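Local coordinates for Lin1840 protein (Listeria innocua serovar 6a, PDB 4ZOC), which probably hydrolyses terminal, non-reducing beta-D-glucosyl residues with release of beta-D-glucose, as a family 3 glycosidase involved in beta-1,2-glucan metabolism, at residues P85-A90 with N337-F342; D157-S162 with K661-V666; I642-Q647 with H701-G706. The protein carries 2 engineered substitutions. One frame throughout, in Å; residues are numbered along the deposited sequence.

Interaction 1: residues P85-A90 with N337-F342; sequences PLVFMA and NDLGLF
Pro85, just before strand 87-90, and Val87, its first residue, pack against Leu339, Leu341 and Phe342, which follow helix 322-338, a helix packed on the outside of the TIM barrel of the N-terminal domain. The meeting is almost wholly apolar. Pro85 serves two partners with neighbouring ring carbons: CG lies 4.0 Å from Leu341 CB, and CD lies 3.7 Å from Phe342 CE1, Pro85 and Phe342 crossing at about a right angle. Two residues on, Val87 sends out its CG2 branch, anti to the backbone N, to meet Leu339 CD1 at 3.8 Å, these side chains roughly perpendicular, while Leu341 CD1 comes near Val87 CB. Backbone geometry brings the leucines round: Gly340, with phi 81°, ends the helix in a Schellman motif, its N bonded to Asn337 O at 2.9 Å. The chain thus turns between Leu339 and Leu341 and still points both side chains at the barrel strand. Lys336 on the same helix touches Val87, Leu341 and Phe342, and its NZ donates to Pro85 O. Carbon also meets backbone oxygen here: Leu341 CD1 lies 3.7 Å from Leu86 O, and Pro85 CG sits 3.4 Å from Leu341 O.

Interaction 2: residues D157-S162 with K661-V666; sequences DPFLNS and KAFEKV
Phe159 lays one ring face over the backbone of Lys661, with Lys661 O 3.3 Å from Phe159 CZ. Lys661 CA stands over the same ring in a CH-pi contact, 4.2 Å from the centroid and 14° off the normal. The rim of this ring continues the contact: Phe159 CE2 comes 3.8 Å from Phe663 CD1, which approaches the edge near the ring plane. Beside it, the CD1 branch of Leu160 reaches the far end of the other phenyl, 3.5 Å from Phe663 CZ, the two side chains crossing at about a right angle. Phe159 reaches the strand because CG is anti to the backbone N (chi1 -178°). Behind these residues, Asp157 N-caps the helix: Leu160 N donates to Asp157 OD2 at 2.7 Å, almost straight at 173°, and Asp157 OD1 is held by Tyr565. On the strand, a classic beta bulge sets Lys661 and Ala662 together opposite Val644, and Arg112 makes a cation-pi contact with Phe663. Helix 158-173 of the N-terminal domain thus meets strand 659-668, an outer strand of the fibronectin III-like sheet; helix 221-228 packs on the helix at Asn161 and Ser162, and strand 638-648 pairs with the strand.

Interaction 3: residues I642-Q647 with H701-G706; sequences IQVYLQ and HRVFVG
Gln647 and Arg702 run side by side and point the same way from neighbouring strands. From the backbone, Gln647 CB first meets the edge of the Phe704 ring, 3.7 Å from Phe704 CE1 and in the ring plane. With CG anti to the backbone N (chi1 179°) and the chain extended beyond it, the amide arrives beside the guanidinium: Gln647 CD is 3.5 Å from Arg702 NH1. At the tip Gln647 OE1 accepts from Arg702 NH1 at 2.9 Å. This donor stands above the amide carbonyl plane, 45° out of it, although OE1 lies close to the guanidinium plane; the two flat groups are turned 57° apart. OE1 also approaches Phe704 CZ. A water accepts from Arg702 NH1 and, weakly, from Gln647 NE2.

The backbones form an antiparallel pair within the beta-sandwich of the fibronectin III-like domain. Gln643-Gly706, Tyr645-Phe704 and Gln647-Arg702 are hydrogen-bonded pairs; Val644-Val705 and Leu646-Val703 are the non-hydrogen-bonded pairs between them. The face bearing Val644, Leu646, Val703 and Val705 is aliphatic, and there Leu646 CD1 meets Val703 CG2 at 3.5 Å; strands 624-632 and 673-680 pack against it. On the other face Tyr645 CB lies 3.9 Å from Phe704 CD1, Lys658 makes a cation-pi contact with Phe704, and Tyr645 OH donates to Gln643 OE1 at 2.6 Å. Beyond Gln647 strand 638-648 runs on to Asp648, which with Thr650 is at the magnesium site; the His701 side chain lies about 4 Å from the ion and edge-to-face with Phe685.

How the interactions relate
From the N terminus, 85-90 opens interaction 1 and 157-162 opens interaction 2; interaction 1 then closes at 337-342, bringing the chain back to an early barrel strand after nearly 250 residues. Interaction 3 opens at 642-647, interaction 2 closes at 661-666, and interaction 3 closes at 701-706. Interaction 2 therefore crosses both others, while interactions 1 and 3 stand in series, their centres about 45 Å apart on opposite sides of the chain's centre. Interaction 1 stays with the barrel; interaction 2 joins it to the fibronectin III-like domain; interaction 3 lies inside that domain. Interactions 2 and 3 share its sheet, where strands 638-648 and 659-668 are neighbours.

Interaction 1: residues P85-A90 with N337-F342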
loop_
_atom_site.group_PDB
_atom_site.type_symbol
_atom_site.label_atom_id
_atom_site.label_comp_id
_atom_site.label_asym_id
_atom_site.label_seq_id
_atom_site.Cartn_x
_atom_site.Cartn_y
_atom_site.Cartn_z
ATOM N N PRO A 85 -25.047 38.655 3.202
ATOM C CA PRO A 85 -23.648 38.851 3.556
ATOM C C PRO A 85 -22.791 37.677 3.155
ATOM O O PRO A 85 -23.296 36.566 2.996
ATOM C CB PRO A 85 -23.646 38.946 5.106
ATOM C CG PRO A 85 -25.044 39.003 5.491
ATOM C CD PRO A 85 -25.847 38.354 4.386
ATOM N N LEU A 86 -21.515 37.966 2.968
ATOM C CA LEU A 86 -20.488 36.941 2.742
ATOM C C LEU A 86 -20.215 36.123 3.965
ATOM O O LEU A 86 -20.272 36.613 5.100
ATOM C CB LEU A 86 -19.174 37.601 2.330
ATOM C CG LEU A 86 -19.155 38.202 0.925
ATOM C CD1 LEU A 86 -18.072 39.189 0.809
ATOM C CD2 LEU A 86 -18.988 37.108 -0.110
ATOM N N VAL A 87 -19.872 34.845 3.746
ATOM C CA VAL A 87 -19.333 34.036 4.858
ATOM C C VAL A 87 -17.824 33.859 4.632
ATOM O O VAL A 87 -17.404 33.681 3.489
ATOM C CB VAL A 87 -20.084 32.638 5.048
ATOM C CG1 VAL A 87 -20.101 31.823 3.745
ATOM C CG2 VAL A 87 -19.500 31.937 6.255
ATOM N N PHE A 88 -17.036 34.021 5.707
ATOM C CA PHE A 88 -15.559 34.050 5.689
ATOM C C PHE A 88 -15.033 32.794 6.347
ATOM O O PHE A 88 -15.346 32.493 7.521
ATOM C CB PHE A 88 -15.060 35.271 6.481
ATOM C CG PHE A 88 -15.230 36.591 5.745
ATOM C CD1 PHE A 88 -16.494 37.211 5.656
ATOM C CD2 PHE A 88 -14.144 37.165 5.090
ATOM C CE1 PHE A 88 -16.619 38.383 4.945
ATOM C CE2 PHE A 88 -14.251 38.366 4.400
ATOM C CZ PHE A 88 -15.508 38.965 4.303
ATOM N N MET A 89 -14.220 32.075 5.600
ATOM C CA MET A 89 -13.646 30.829 6.049
ATOM C C MET A 89 -12.120 30.867 5.996
ATOM O O MET A 89 -11.510 31.626 5.193
ATOM C CB MET A 89 -14.132 29.722 5.130
ATOM C CG MET A 89 -15.614 29.724 4.858
ATOM S SD MET A 89 -16.250 28.130 4.332
ATOM C CE MET A 89 -17.884 28.634 3.852
ATOM N N ALA A 90 -11.486 30.062 6.862
ATOM C CA ALA A 90 -10.015 30.112 6.899
ATOM C C ALA A 90 -9.449 28.804 7.406
ATOM O O ALA A 90 -10.157 28.011 8.034
ATOM C CB ALA A 90 -9.574 31.246 7.805
ATOM N N ASN A 337 -27.194 32.074 8.348
ATOM C CA ASN A 337 -28.176 32.329 9.439
ATOM C C ASN A 337 -27.749 31.782 10.797
ATOM O O ASN A 337 -27.876 32.476 11.799
ATOM C CB ASN A 337 -29.577 31.858 9.006
ATOM C CG ASN A 337 -30.716 32.479 9.811
ATOM O OD1 ASN A 337 -30.675 33.643 10.249
ATOM N ND2 ASN A 337 -31.740 31.704 9.985
ATOM N N ASP A 338 -27.168 30.569 10.800
ATOM C CA ASP A 338 -26.615 29.932 11.951
ATOM C C ASP A 338 -25.541 30.776 12.589
ATOM O O ASP A 338 -25.399 30.754 13.799
ATOM C CB ASP A 338 -26.073 28.522 11.592
ATOM C CG ASP A 338 -27.192 27.509 11.298
ATOM O OD1 ASP A 338 -28.401 27.792 11.509
ATOM O OD2 ASP A 338 -26.880 26.391 10.882
ATOM N N LEU A 339 -24.771 31.507 11.775
ATOM C CA LEU A 339 -23.663 32.374 12.258
ATOM C C LEU A 339 -24.185 33.792 12.664
ATOM O O LEU A 339 -23.441 34.623 13.149
ATOM C CB LEU A 339 -22.591 32.485 11.204
ATOM C CG LEU A 339 -21.834 31.184 10.894
ATOM C CD1 LEU A 339 -21.222 31.263 9.527
ATOM C CD2 LEU A 339 -20.781 31.017 11.963
ATOM N N GLY A 340 -25.480 34.046 12.475
ATOM C CA GLY A 340 -26.061 35.330 12.885
ATOM C C GLY A 340 -25.819 36.458 11.894
ATOM O O GLY A 340 -26.058 37.638 12.221
ATOM N N LEU A 341 -25.385 36.127 10.678
ATOM C CA LEU A 341 -24.955 37.141 9.700
ATOM C C LEU A 341 -26.053 38.037 9.231
ATOM O O LEU A 341 -25.753 39.134 8.798
ATOM C CB LEU A 341 -24.209 36.507 8.515
ATOM C CG LEU A 341 -22.972 35.748 9.016
ATOM C CD1 LEU A 341 -22.340 35.104 7.728
ATOM C CD2 LEU A 341 -21.955 36.608 9.788
ATOM N N PHE A 342 -27.313 37.566 9.247
ATOM C CA PHE A 342 -28.413 38.468 8.832
ATOM C C PHE A 342 -28.786 39.544 9.854
ATOM O O PHE A 342 -29.447 40.521 9.503
ATOM C CB PHE A 342 -29.633 37.668 8.415
ATOM C CG PHE A 342 -29.397 36.819 7.206
ATOM C CD1 PHE A 342 -29.298 37.411 5.958
ATOM C CD2 PHE A 342 -29.280 35.437 7.312
ATOM C CE1 PHE A 342 -29.120 36.680 4.852
ATOM C CE2 PHE A 342 -29.079 34.683 6.180
ATOM C CZ PHE A 342 -28.973 35.297 4.954
#

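Interaction 2: residues D157-S162 with K661-V666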
loop_
_atom_site.group_PDB
_atom_site.type_symbol
_atom_site.label_atom_id
_atom_site.label_comp_id
_atom_site.label_asym_id
_atom_site.label_seq_id
_atom_site.Cartn_x
_atom_site.Cartn_y
_atom_site.Cartn_z
ATOM N N ASP A 157 -5.173 5.491 14.651
ATOM C CA ASP A 157 -6.328 4.877 15.329
ATOM C C ASP A 157 -7.635 5.593 15.108
ATOM O O ASP A 157 -7.768 6.765 15.419
ATOM C CB ASP A 157 -6.093 4.833 16.840
ATOM C CG ASP A 157 -7.174 4.040 17.521
ATOM O OD1 ASP A 157 -7.364 2.873 17.092
ATOM O OD2 ASP A 157 -7.872 4.621 18.366
ATOM N N PRO A 158 -8.644 4.882 14.596
ATOM C CA PRO A 158 -9.922 5.540 14.314
ATOM C C PRO A 158 -10.595 5.994 15.587
ATOM O O PRO A 158 -11.291 7.039 15.542
ATOM C CB PRO A 158 -10.743 4.488 13.599
ATOM C CG PRO A 158 -9.768 3.475 13.163
ATOM C CD PRO A 158 -8.556 3.555 13.997
ATOM N N PHE A 159 -10.445 5.231 16.695
ATOM C CA PHE A 159 -11.131 5.662 17.978
ATOM C C PHE A 159 -10.540 6.945 18.560
ATOM O O PHE A 159 -11.279 7.941 18.822
ATOM C CB PHE A 159 -11.132 4.570 19.057
ATOM C CG PHE A 159 -11.840 4.944 20.307
ATOM C CD1 PHE A 159 -13.180 5.038 20.321
ATOM C CD2 PHE A 159 -11.141 5.238 21.448
ATOM C CE1 PHE A 159 -13.853 5.401 21.494
ATOM C CE2 PHE A 159 -11.775 5.616 22.595
ATOM C CZ PHE A 159 -13.137 5.692 22.597
ATOM N N LEU A 160 -9.238 6.936 18.773
ATOM C CA LEU A 160 -8.582 8.149 19.109
ATOM C C LEU A 160 -8.961 9.278 18.182
ATOM O O LEU A 160 -9.269 10.433 18.632
ATOM C CB LEU A 160 -7.054 7.978 19.091
ATOM C CG LEU A 160 -6.240 9.128 19.620
ATOM C CD1 LEU A 160 -6.625 9.552 21.055
ATOM C CD2 LEU A 160 -4.755 8.852 19.614
ATOM N N ASN A 161 -8.927 9.054 16.865
ATOM C CA ASN A 161 -9.159 10.173 15.964
ATOM C C ASN A 161 -10.578 10.689 16.115
ATOM O O ASN A 161 -10.833 11.888 16.011
ATOM C CB ASN A 161 -8.922 9.801 14.466
ATOM C CG ASN A 161 -7.460 9.492 14.195
ATOM O OD1 ASN A 161 -6.612 9.788 15.070
ATOM N ND2 ASN A 161 -7.137 9.057 13.015
ATOM N N SER A 162 -11.503 9.748 16.320
ATOM C CA SER A 162 -12.921 10.100 16.541
ATOM C C SER A 162 -13.101 10.957 17.819
ATOM O O SER A 162 -13.771 11.995 17.773
ATOM C CB SER A 162 -13.797 8.840 16.634
ATOM O OG SER A 162 -13.858 8.098 15.404
ATOM N N LYS A 661 -10.290 1.147 22.515
ATOM C CA LYS A 661 -11.697 1.440 22.731
ATOM C C LYS A 661 -11.950 2.341 23.944
ATOM O O LYS A 661 -13.106 2.747 24.140
ATOM C CB LYS A 661 -12.482 0.144 22.922
ATOM C CG LYS A 661 -12.503 -0.808 21.743
ATOM C CD LYS A 661 -13.139 -0.292 20.550
ATOM C CE LYS A 661 -13.176 -1.406 19.487
ATOM N NZ LYS A 661 -13.760 -0.771 18.290
ATOM N N ALA A 662 -10.894 2.708 24.701
ATOM C CA ALA A 662 -11.000 3.654 25.755
ATOM C C ALA A 662 -9.631 4.112 26.129
ATOM O O ALA A 662 -8.648 3.388 26.007
ATOM C CB ALA A 662 -11.752 3.077 27.004
ATOM N N PHE A 663 -9.568 5.338 26.596
ATOM C CA PHE A 663 -8.309 5.879 27.151
ATOM C C PHE A 663 -8.607 7.036 28.100
ATOM O O PHE A 663 -9.610 7.750 27.902
ATOM C CB PHE A 663 -7.366 6.338 26.010
ATOM C CG PHE A 663 -7.910 7.494 25.197
ATOM C CD1 PHE A 663 -8.685 7.268 24.103
ATOM C CD2 PHE A 663 -7.622 8.809 25.552
ATOM C CE1 PHE A 663 -9.143 8.311 23.361
ATOM C CE2 PHE A 663 -8.102 9.855 24.789
ATOM C CZ PHE A 663 -8.878 9.615 23.688
ATOM N N GLU A 664 -7.758 7.234 29.107
ATOM C CA GLU A 664 -7.837 8.373 30.025
ATOM C C GLU A 664 -6.438 8.654 30.545
ATOM O O GLU A 664 -5.661 7.751 30.944
ATOM C CB GLU A 664 -8.750 8.113 31.270
ATOM C CG GLU A 664 -8.855 9.342 32.141
ATOM C CD GLU A 664 -9.815 9.261 33.306
ATOM O OE1 GLU A 664 -10.790 8.478 33.261
ATOM O OE2 GLU A 664 -9.598 10.021 34.292
ATOM N N LYS A 665 -6.082 9.893 30.494
ATOM C CA LYS A 665 -4.817 10.359 31.015
ATOM C C LYS A 665 -5.003 10.786 32.476
ATOM O O LYS A 665 -5.885 11.584 32.789
ATOM C CB LYS A 665 -4.285 11.526 30.186
ATOM C CG LYS A 665 -2.892 11.937 30.532
ATOM C CD LYS A 665 -2.453 12.923 29.446
ATOM C CE LYS A 665 -1.037 12.831 29.147
ATOM N NZ LYS A 665 -0.661 13.806 28.090
ATOM N N VAL A 666 -4.188 10.225 33.353
ATOM C CA VAL A 666 -4.458 10.347 34.804
ATOM C C VAL A 666 -3.258 11.007 35.444
ATOM O O VAL A 666 -2.173 10.556 35.281
ATOM C CB VAL A 666 -4.748 8.968 35.465
ATOM C CG1 VAL A 666 -5.169 9.132 36.904
ATOM C CG2 VAL A 666 -5.868 8.204 34.759
#

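Interaction 3: residues I642-Q647 with H701-G706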
loop_
_atom_site.group_PDB
_atom_site.type_symbol
_atom_site.label_atom_id
_atom_site.label_comp_id
_atom_site.label_asym_id
_atom_site.label_seq_id
_atom_site.Cartn_x
_atom_site.Cartn_y
_atom_site.Cartn_z
ATOM N N ILE A 642 -3.797 5.556 30.637
ATOM C CA ILE A 642 -4.389 4.198 30.722
ATOM C C ILE A 642 -5.122 3.971 29.396
ATOM O O ILE A 642 -5.880 4.839 28.968
ATOM C CB ILE A 642 -5.370 4.050 31.869
ATOM C CG1 ILE A 642 -4.662 4.380 33.200
ATOM C CG2 ILE A 642 -6.043 2.706 31.793
ATOM C CD1 ILE A 642 -5.557 4.536 34.445
ATOM N N GLN A 643 -4.839 2.845 28.746
ATOM C CA GLN A 643 -5.428 2.439 27.458
ATOM C C GLN A 643 -6.154 1.122 27.610
ATOM O O GLN A 643 -5.600 0.191 28.205
ATOM C CB GLN A 643 -4.339 2.306 26.377
ATOM C CG GLN A 643 -3.567 3.609 26.205
ATOM C CD GLN A 643 -2.193 3.467 25.672
ATOM O OE1 GLN A 643 -1.937 2.736 24.720
ATOM N NE2 GLN A 643 -1.300 4.205 26.239
ATOM N N VAL A 644 -7.336 1.042 27.003
ATOM C CA VAL A 644 -8.096 -0.228 26.957
ATOM C C VAL A 644 -8.344 -0.606 25.514
ATOM O O VAL A 644 -8.932 0.167 24.740
ATOM C CB VAL A 644 -9.416 -0.125 27.724
ATOM C CG1 VAL A 644 -10.148 -1.444 27.695
ATOM C CG2 VAL A 644 -9.183 0.391 29.132
ATOM N N TYR A 645 -7.938 -1.848 25.195
ATOM C CA TYR A 645 -8.113 -2.443 23.908
ATOM C C TYR A 645 -9.030 -3.670 23.945
ATOM O O TYR A 645 -9.115 -4.425 24.948
ATOM C CB TYR A 645 -6.737 -2.829 23.347
ATOM C CG TYR A 645 -5.730 -1.719 23.195
ATOM C CD1 TYR A 645 -4.942 -1.346 24.253
ATOM C CD2 TYR A 645 -5.493 -1.150 21.961
ATOM C CE1 TYR A 645 -3.975 -0.352 24.137
ATOM C CE2 TYR A 645 -4.583 -0.097 21.813
ATOM C CZ TYR A 645 -3.830 0.278 22.884
ATOM O OH TYR A 645 -2.911 1.261 22.779
ATOM N N LEU A 646 -9.755 -3.838 22.885
ATOM C CA LEU A 646 -10.538 -5.016 22.660
ATOM C C LEU A 646 -10.080 -5.824 21.377
ATOM O O LEU A 646 -9.678 -5.235 20.324
ATOM C CB LEU A 646 -11.954 -4.586 22.480
ATOM C CG LEU A 646 -13.061 -5.456 23.042
ATOM C CD1 LEU A 646 -12.797 -5.749 24.549
ATOM C CD2 LEU A 646 -14.343 -4.683 22.781
ATOM N N GLN A 647 -10.098 -7.152 21.485
ATOM C CA GLN A 647 -9.937 -8.040 20.421
ATOM C C GLN A 647 -11.149 -8.989 20.274
ATOM O O GLN A 647 -11.582 -9.587 21.256
ATOM C CB GLN A 647 -8.700 -8.889 20.587
ATOM C CG GLN A 647 -8.483 -9.892 19.448
ATOM C CD GLN A 647 -7.304 -10.835 19.665
ATOM O OE1 GLN A 647 -6.817 -11.018 20.769
ATOM N NE2 GLN A 647 -6.813 -11.413 18.570
ATOM N N HIS A 701 -13.963 -12.520 23.342
ATOM C CA HIS A 701 -13.201 -11.259 23.153
ATOM C C HIS A 701 -12.128 -11.220 24.202
ATOM O O HIS A 701 -12.306 -11.799 25.294
ATOM C CB HIS A 701 -14.089 -10.036 23.309
ATOM C CG HIS A 701 -15.067 -9.866 22.182
ATOM N ND1 HIS A 701 -14.934 -8.914 21.214
ATOM C CD2 HIS A 701 -16.177 -10.581 21.859
ATOM C CE1 HIS A 701 -15.889 -9.068 20.315
ATOM N NE2 HIS A 701 -16.692 -10.039 20.720
ATOM N N ARG A 702 -11.020 -10.581 23.903
ATOM C CA ARG A 702 -9.996 -10.251 24.869
ATOM C C ARG A 702 -9.986 -8.788 25.147
ATOM O O ARG A 702 -10.174 -7.991 24.276
ATOM C CB ARG A 702 -8.610 -10.668 24.379
ATOM C CG ARG A 702 -8.498 -12.174 24.199
ATOM C CD ARG A 702 -7.082 -12.526 23.855
ATOM N NE ARG A 702 -7.065 -13.939 23.574
ATOM C CZ ARG A 702 -6.811 -14.514 22.396
ATOM N NH1 ARG A 702 -6.522 -13.814 21.301
ATOM N NH2 ARG A 702 -6.855 -15.827 22.303
ATOM N N VAL A 703 -9.687 -8.453 26.379
ATOM C CA VAL A 703 -9.700 -7.117 26.926
ATOM C C VAL A 703 -8.290 -6.885 27.451
ATOM O O VAL A 703 -7.770 -7.687 28.245
ATOM C CB VAL A 703 -10.733 -6.961 28.116
ATOM C CG1 VAL A 703 -10.747 -5.502 28.586
ATOM C CG2 VAL A 703 -12.155 -7.300 27.667
ATOM N N PHE A 704 -7.635 -5.830 26.955
ATOM C CA PHE A 704 -6.271 -5.506 27.294
ATOM C C PHE A 704 -6.247 -4.175 27.992
ATOM O O PHE A 704 -6.745 -3.133 27.466
ATOM C CB PHE A 704 -5.359 -5.404 26.053
ATOM C CG PHE A 704 -5.448 -6.580 25.108
ATOM C CD1 PHE A 704 -6.475 -6.665 24.162
ATOM C CD2 PHE A 704 -4.465 -7.562 25.136
ATOM C CE1 PHE A 704 -6.519 -7.709 23.280
ATOM C CE2 PHE A 704 -4.506 -8.614 24.250
ATOM C CZ PHE A 704 -5.545 -8.702 23.319
ATOM N N VAL A 705 -5.643 -4.150 29.160
ATOM C CA VAL A 705 -5.605 -2.916 29.922
ATOM C C VAL A 705 -4.121 -2.585 30.161
ATOM O O VAL A 705 -3.353 -3.391 30.708
ATOM C CB VAL A 705 -6.300 -3.049 31.277
ATOM C CG1 VAL A 705 -6.217 -1.699 31.986
ATOM C CG2 VAL A 705 -7.768 -3.422 31.089
ATOM N N GLY A 706 -3.709 -1.384 29.804
ATOM C CA GLY A 706 -2.316 -1.062 30.072
ATOM C C GLY A 706 -1.946 0.352 29.684
ATOM O O GLY A 706 -2.790 1.239 29.623
HETATM O O HOH W 1 -5.896 -14.663 18.548
#